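Local atomic coordinates of hydrolase family protein (Deinococcus radiodurans R1, PDB entry 3CNH), a protein that probably acts as a phosphatase of the haloacid dehalogenase-like superfamily, with a sodium ion bound in the crystal. Residues A[180-183]-A[188-191]; A[44-49]-A[61-66]. One frame throughout, in Å; residues are numbered along the deposited sequence.

Contact 1 of 2, residues A[180-183]-A[188-191]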
ATOM      1  N   HIS A 180      18.405  -2.685  -0.271  1.00 31.81           N
ATOM      2  CA  HIS A 180      18.541  -1.247  -0.207  1.00 32.20           C
ATOM      3  C   HIS A 180      17.150  -0.699   0.039  1.00 32.14           C
ATOM      4  O   HIS A 180      16.146  -1.342  -0.235  1.00 33.51           O
ATOM      5  CB  HIS A 180      19.069  -0.684  -1.500  1.00 32.66           C
ATOM      6  CG  HIS A 180      20.450  -1.143  -1.808  1.00 35.17           C
ATOM      7  ND1 HIS A 180      21.553  -0.646  -1.149  1.00 40.98           N
ATOM      8  CD2 HIS A 180      20.913  -2.057  -2.697  1.00 40.10           C
ATOM      9  CE1 HIS A 180      22.641  -1.236  -1.619  1.00 47.77           C
ATOM     10  NE2 HIS A 180      22.281  -2.103  -2.549  1.00 42.37           N
ATOM     11  N   ALA A 181      17.095   0.500   0.597  1.00 31.52           N
ATOM     12  CA  ALA A 181      15.806   1.141   0.847  1.00 32.77           C
ATOM     13  C   ALA A 181      15.985   2.642   0.931  1.00 33.58           C
ATOM     14  O   ALA A 181      17.042   3.145   1.307  1.00 35.09           O
ATOM     15  CB  ALA A 181      15.155   0.600   2.140  1.00 32.60           C
ATOM     16  N   VAL A 182      14.967   3.326   0.454  1.00 31.91           N
ATOM     17  CA  VAL A 182      14.868   4.781   0.549  1.00 32.93           C
ATOM     18  C   VAL A 182      13.520   5.187   1.101  1.00 34.05           C
ATOM     19  O   VAL A 182      12.501   4.686   0.643  1.00 34.09           O
ATOM     20  CB  VAL A 182      14.980   5.452  -0.827  1.00 35.13           C
ATOM     21  CG1 VAL A 182      14.894   6.968  -0.664  1.00 34.93           C
ATOM     22  CG2 VAL A 182      16.327   5.061  -1.501  1.00 36.88           C
ATOM     23  N   GLN A 183      13.533   6.065   2.091  1.00 32.99           N
ATOM     24  CA  GLN A 183      12.305   6.623   2.639  1.00 33.69           C
ATOM     25  C   GLN A 183      11.783   7.725   1.731  1.00 34.75           C
ATOM     26  O   GLN A 183      12.465   8.691   1.466  1.00 35.00           O
ATOM     27  CB  GLN A 183      12.508   7.197   4.026  1.00 35.89           C
ATOM     28  CG  GLN A 183      11.195   7.505   4.717  1.00 37.60           C
ATOM     29  CD  GLN A 183      11.372   8.006   6.131  1.00 42.15           C
ATOM     30  OE1 GLN A 183      12.497   8.088   6.628  1.00 47.41           O
ATOM     31  NE2 GLN A 183      10.263   8.322   6.809  1.00 43.88           N
ATOM     32  N   ALA A 188      11.394  14.794  -5.586  1.00 35.59           N
ATOM     33  CA  ALA A 188      12.738  15.260  -5.912  1.00 34.70           C
ATOM     34  C   ALA A 188      13.791  14.535  -5.097  1.00 33.70           C
ATOM     35  O   ALA A 188      14.843  14.151  -5.601  1.00 35.02           O
ATOM     36  CB  ALA A 188      12.882  16.798  -5.760  1.00 35.97           C
ATOM     37  N   GLN A 189      13.483  14.401  -3.826  1.00 33.88           N
ATOM     38  CA  GLN A 189      14.372  13.712  -2.892  1.00 34.36           C
ATOM     39  C   GLN A 189      14.516  12.226  -3.286  1.00 32.72           C
ATOM     40  O   GLN A 189      15.620  11.668  -3.360  1.00 33.50           O
ATOM     41  CB  GLN A 189      13.878  13.884  -1.446  1.00 33.99           C
ATOM     42  CG  GLN A 189      14.409  12.865  -0.456  1.00 34.19           C
ATOM     43  CD  GLN A 189      13.549  11.609  -0.347  1.00 32.38           C
ATOM     44  OE1 GLN A 189      12.331  11.657  -0.557  1.00 33.83           O
ATOM     45  NE2 GLN A 189      14.158  10.492   0.061  1.00 33.94           N
ATOM     46  N   LEU A 190      13.392  11.619  -3.617  1.00 33.57           N
ATOM     47  CA  LEU A 190      13.395  10.196  -3.959  1.00 32.36           C
ATOM     48  C   LEU A 190      14.209   9.978  -5.222  1.00 32.86           C
ATOM     49  O   LEU A 190      15.021   9.062  -5.318  1.00 34.66           O
ATOM     50  CB  LEU A 190      11.974   9.667  -4.147  1.00 33.49           C
ATOM     51  CG  LEU A 190      11.821   8.175  -4.457  1.00 35.61           C
ATOM     52  CD1 LEU A 190      12.484   7.253  -3.418  1.00 34.69           C
ATOM     53  CD2 LEU A 190      10.315   7.791  -4.557  1.00 36.26           C
ATOM     54  N   ARG A 191      14.026  10.875  -6.187  1.00 33.25           N
ATOM     55  CA  ARG A 191      14.736  10.763  -7.465  0.50 32.89           C
ATOM     56  C   ARG A 191      16.238  10.847  -7.232  1.00 32.50           C
ATOM     57  O   ARG A 191      17.001  10.048  -7.785  1.00 33.75           O
ATOM     58  CB  ARG A 191      14.307  11.807  -8.521  0.50 32.47           C
ATOM     59  CG  ARG A 191      14.937  11.550  -9.913  0.50 30.61           C
ATOM     60  CD  ARG A 191      14.557  12.581 -11.012  0.50 35.54           C
ATOM     61  NE  ARG A 191      13.161  12.513 -11.480  0.50 34.13           N
ATOM     62  CZ  ARG A 191      12.727  11.777 -12.513  0.50 38.10           C
ATOM     63  NH1 ARG A 191      13.554  10.987 -13.175  0.50 34.47           N
ATOM     64  NH2 ARG A 191      11.443  11.802 -12.871  0.50 40.10           N
TER

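Contact 2 of 2, residues A[44-49]-A[61-66]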
ATOM      1  N   ARG A  44     -10.307  -1.439  14.596  1.00 34.07           N
ATOM      2  CA  ARG A  44      -9.019  -1.874  15.170  0.50 36.63           C
ATOM      3  C   ARG A  44      -8.951  -3.394  15.234  1.00 36.32           C
ATOM      4  O   ARG A  44      -7.933  -4.028  14.901  1.00 36.18           O
ATOM      5  CB  ARG A  44      -8.804  -1.288  16.578  0.50 37.75           C
ATOM      6  CG  ARG A  44      -7.426  -1.566  17.154  0.50 39.95           C
ATOM      7  CD  ARG A  44      -7.248  -1.022  18.580  0.50 42.07           C
ATOM      8  NE  ARG A  44      -8.059  -1.727  19.576  0.50 47.07           N
ATOM      9  CZ  ARG A  44      -7.683  -2.850  20.185  0.50 46.94           C
ATOM     10  NH1 ARG A  44      -6.512  -3.401  19.898  0.50 50.70           N
ATOM     11  NH2 ARG A  44      -8.469  -3.422  21.083  0.50 44.56           N
ATOM     12  N   LEU A  45     -10.062  -3.955  15.650  1.00 35.85           N
ATOM     13  CA  LEU A  45     -10.151  -5.415  15.828  1.00 35.57           C
ATOM     14  C   LEU A  45     -10.148  -6.173  14.517  1.00 36.06           C
ATOM     15  O   LEU A  45      -9.479  -7.187  14.382  1.00 35.40           O
ATOM     16  CB  LEU A  45     -11.367  -5.843  16.645  1.00 35.56           C
ATOM     17  CG  LEU A  45     -11.061  -6.248  18.085  1.00 41.73           C
ATOM     18  CD1 LEU A  45     -10.502  -5.109  18.869  1.00 44.87           C
ATOM     19  CD2 LEU A  45     -12.310  -6.830  18.754  1.00 38.81           C
ATOM     20  N   ALA A  46     -10.904  -5.667  13.556  1.00 33.85           N
ATOM     21  CA  ALA A  46     -11.138  -6.395  12.288  1.00 35.25           C
ATOM     22  C   ALA A  46     -10.172  -6.114  11.172  1.00 35.91           C
ATOM     23  O   ALA A  46      -9.941  -6.950  10.291  1.00 36.20           O
ATOM     24  CB  ALA A  46     -12.588  -6.176  11.803  1.00 34.44           C
ATOM     25  N   ALA A  47      -9.579  -4.919  11.184  1.00 34.32           N
ATOM     26  CA  ALA A  47      -8.737  -4.517  10.077  1.00 33.88           C
ATOM     27  C   ALA A  47      -7.604  -5.461   9.664  1.00 33.07           C
ATOM     28  O   ALA A  47      -7.410  -5.705   8.478  1.00 35.41           O
ATOM     29  CB  ALA A  47      -8.216  -3.095  10.285  1.00 33.64           C
ATOM     30  N   PRO A  48      -6.838  -5.993  10.627  1.00 32.57           N
ATOM     31  CA  PRO A  48      -5.698  -6.783  10.186  1.00 32.21           C
ATOM     32  C   PRO A  48      -6.054  -7.964   9.317  1.00 32.31           C
ATOM     33  O   PRO A  48      -5.337  -8.263   8.347  1.00 34.90           O
ATOM     34  CB  PRO A  48      -5.039  -7.224  11.521  1.00 34.24           C
ATOM     35  CG  PRO A  48      -5.393  -6.109  12.466  1.00 35.43           C
ATOM     36  CD  PRO A  48      -6.818  -5.749  12.085  1.00 33.74           C
ATOM     37  N   GLU A  49      -7.181  -8.619   9.650  1.00 33.65           N
ATOM     38  CA  GLU A  49      -7.569  -9.796   8.895  1.00 33.59           C
ATOM     39  C   GLU A  49      -8.058  -9.424   7.506  1.00 33.08           C
ATOM     40  O   GLU A  49      -7.869 -10.162   6.545  1.00 34.48           O
ATOM     41  CB  GLU A  49      -8.564 -10.643   9.654  1.00 34.40           C
ATOM     42  CG  GLU A  49      -7.952 -11.374  10.860  1.00 33.99           C
ATOM     43  CD  GLU A  49      -7.007 -12.484  10.477  1.00 37.57           C
ATOM     44  OE1 GLU A  49      -5.911 -12.210   9.919  1.00 43.24           O
ATOM     45  OE2 GLU A  49      -7.352 -13.627  10.711  1.00 37.47           O
ATOM     46  N   LEU A  61     -17.217  -5.064   6.922  1.00 33.19           N
ATOM     47  CA  LEU A  61     -18.294  -4.040   7.009  1.00 33.39           C
ATOM     48  C   LEU A  61     -19.418  -4.453   7.948  1.00 33.45           C
ATOM     49  O   LEU A  61     -20.023  -3.621   8.660  1.00 30.94           O
ATOM     50  CB  LEU A  61     -18.824  -3.650   5.613  1.00 33.93           C
ATOM     51  CG  LEU A  61     -17.839  -2.849   4.778  1.00 35.04           C
ATOM     52  CD1 LEU A  61     -18.508  -2.561   3.414  1.00 34.72           C
ATOM     53  CD2 LEU A  61     -17.383  -1.561   5.460  1.00 32.64           C
ATOM     54  N   GLU A  62     -19.679  -5.754   8.003  1.00 32.42           N
ATOM     55  CA  GLU A  62     -20.712  -6.314   8.873  0.50 32.90           C
ATOM     56  C   GLU A  62     -20.374  -6.019  10.329  1.00 33.01           C
ATOM     57  O   GLU A  62     -21.231  -5.686  11.145  1.00 33.26           O
ATOM     58  CB  GLU A  62     -20.828  -7.839   8.675  0.50 32.55           C
ATOM     59  CG  GLU A  62     -21.712  -8.549   9.710  0.50 35.18           C
ATOM     60  CD  GLU A  62     -23.132  -8.063   9.690  0.50 43.56           C
ATOM     61  OE1 GLU A  62     -23.533  -7.370   8.725  0.50 46.06           O
ATOM     62  OE2 GLU A  62     -23.853  -8.392  10.651  0.50 43.67           O
ATOM     63  N   GLN A  63     -19.095  -6.139  10.640  1.00 31.59           N
ATOM     64  CA  GLN A  63     -18.666  -5.932  12.031  1.00 31.27           C
ATOM     65  C   GLN A  63     -18.416  -4.485  12.395  1.00 32.17           C
ATOM     66  O   GLN A  63     -18.667  -4.054  13.527  1.00 33.08           O
ATOM     67  CB  GLN A  63     -17.394  -6.707  12.345  1.00 33.38           C
ATOM     68  CG  GLN A  63     -17.530  -8.213  12.184  1.00 34.79           C
ATOM     69  CD  GLN A  63     -16.359  -8.965  12.767  1.00 36.67           C
ATOM     70  OE1 GLN A  63     -15.443  -8.367  13.343  1.00 34.57           O
ATOM     71  NE2 GLN A  63     -16.388 -10.290  12.636  1.00 32.82           N
ATOM     72  N   VAL A  64     -17.929  -3.747  11.423  1.00 32.22           N
ATOM     73  CA  VAL A  64     -17.442  -2.384  11.676  1.00 31.34           C
ATOM     74  C   VAL A  64     -18.496  -1.296  11.506  1.00 33.03           C
ATOM     75  O   VAL A  64     -18.446  -0.254  12.177  1.00 32.27           O
ATOM     76  CB  VAL A  64     -16.169  -2.114  10.868  1.00 32.88           C
ATOM     77  CG1 VAL A  64     -15.727  -0.680  11.023  1.00 33.17           C
ATOM     78  CG2 VAL A  64     -15.052  -3.068  11.316  1.00 34.82           C
ATOM     79  N   VAL A  65     -19.466  -1.575  10.627  1.00 31.92           N
ATOM     80  CA  VAL A  65     -20.518  -0.628  10.290  1.00 31.33           C
ATOM     81  C   VAL A  65     -21.931  -1.125  10.412  1.00 31.52           C
ATOM     82  O   VAL A  65     -22.753  -0.494  11.074  1.00 31.51           O
ATOM     83  CB  VAL A  65     -20.314  -0.062   8.851  1.00 31.20           C
ATOM     84  CG1 VAL A  65     -21.398   0.956   8.521  1.00 34.01           C
ATOM     85  CG2 VAL A  65     -18.946   0.591   8.719  1.00 32.08           C
ATOM     86  N   PHE A  66     -22.202  -2.280   9.815  1.00 30.97           N
ATOM     87  CA  PHE A  66     -23.576  -2.802   9.719  1.00 31.77           C
ATOM     88  C   PHE A  66     -23.949  -3.787  10.813  1.00 34.63           C
ATOM     89  O   PHE A  66     -24.614  -4.790  10.576  1.00 37.72           O
ATOM     90  CB  PHE A  66     -23.818  -3.358   8.320  1.00 32.57           C
ATOM     91  CG  PHE A  66     -23.639  -2.317   7.237  1.00 32.63           C
ATOM     92  CD1 PHE A  66     -24.669  -1.448   6.927  1.00 33.86           C
ATOM     93  CD2 PHE A  66     -22.424  -2.176   6.598  1.00 33.69           C
ATOM     94  CE1 PHE A  66     -24.497  -0.473   5.957  1.00 31.86           C
ATOM     95  CE2 PHE A  66     -22.239  -1.205   5.627  1.00 32.03           C
ATOM     96  CZ  PHE A  66     -23.285  -0.348   5.319  1.00 32.41           C
TER

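Contact 1 of 2, residues A[180-183]-A[188-191]
Val182 turns its side chain from strand 180-183 onto helix 187-196, where its CG1 meets both Leu190 and Gln189. With CG1 anti to the backbone N (chi1 -179°), this methyl is the branch that meets Leu190 CD1 at 3.7 Å, the two branched side chains crossing at a slant. The same methyl lies 3.7 Å from Gln189 NE2, as Val182 and the glutamine chain run past each other in opposite senses. The Gln189 chain bends at chi2 (-89°), which brings its amide to the end of the strand, and NE2 donates to Gln183 O at 2.8 Å, reaching that oxygen nearly along the C=O axis but 26° out of its own amide plane. The strand is an outermost member of the parallel sheet of the HAD-like Rossmannoid core. Gln189 NE2 also hydrogen-bonds Glu193 OE2, and OE1 accepts from Val185 N. An alanine here would take away the amide, which would probably leave Gln183 O without this donor and Val185 N and the Glu193 carboxylate without this partner. Gln183 sends its own amide NE2 elsewhere, to the backbone O of Asp166, a sodium-site residue.

Contact 2 of 2, residues A[44-49]-A[61-66]
Ala46 and Val64 make the apolar part of this helix-to-helix contact. The CB of Ala46, directed at the opposing segment, lies 4.0 Å from Val64 CG2. Val64 places that methyl anti to its own carbonyl carbon and beside its backbone N, while CG1 takes the position anti to N (chi1 175°); only the CG2 branch meets the alanine. The CA atoms of Ala46 and Val64 come within 7.5 Å, a close approach that the small alanine permits; the area buried is still modest, 92 Å².

The polar neighbour is Gln63, whose chain is extended beyond CG and carries its amide alongside the alanine methyl, with OE1 at 3.9 Å from Ala46 CB. This is van der Waals contact between an amide oxygen and a methyl, and no hydrogen bond joins the two segments. Backbone bonding instead shapes the end of the second helix: Leu61 O accepts from Val65 N at 2.9 Å and from Phe66 N at 2.8 Å, as the chain leaves helical geometry at Val65.

Helix 36-51, kinked around Pro48, and helix 57-64 meet through Ala46, Val64 and Gln63 in the helical insertion after strand 6-9, consistent with the cap of a HAD-like hydrolase. Arg42 NH1, from helix 36-51, hydrogen-bonds Gln63 O. Leu61 and Val65 touch Phe77, so helix 74-83 packs against this segment.

Overall arrangement
Contact 2 comes first along the chain and is complete well before contact 1 begins. Their centres are 34 Å apart, with about 22 Å between nearest atoms, and they lie on opposite sides of the chain's centre without touching. Contact 1 belongs to the parallel sheet, at one outermost strand, 180-183, and the C-terminal helix 187-196. Contact 2 joins helices 36-51 and 57-64 in an all-helical region inserted after strand 6-9, consistent with the cap of a HAD-like hydrolase. In the core, the sodium ion, bound by Asp10, Gly12 and Asp166, lies about 9 Å from the Gln183 side chain. The two contacts thus pack separate parts of the fold, the sheet-based core and the helical insertion.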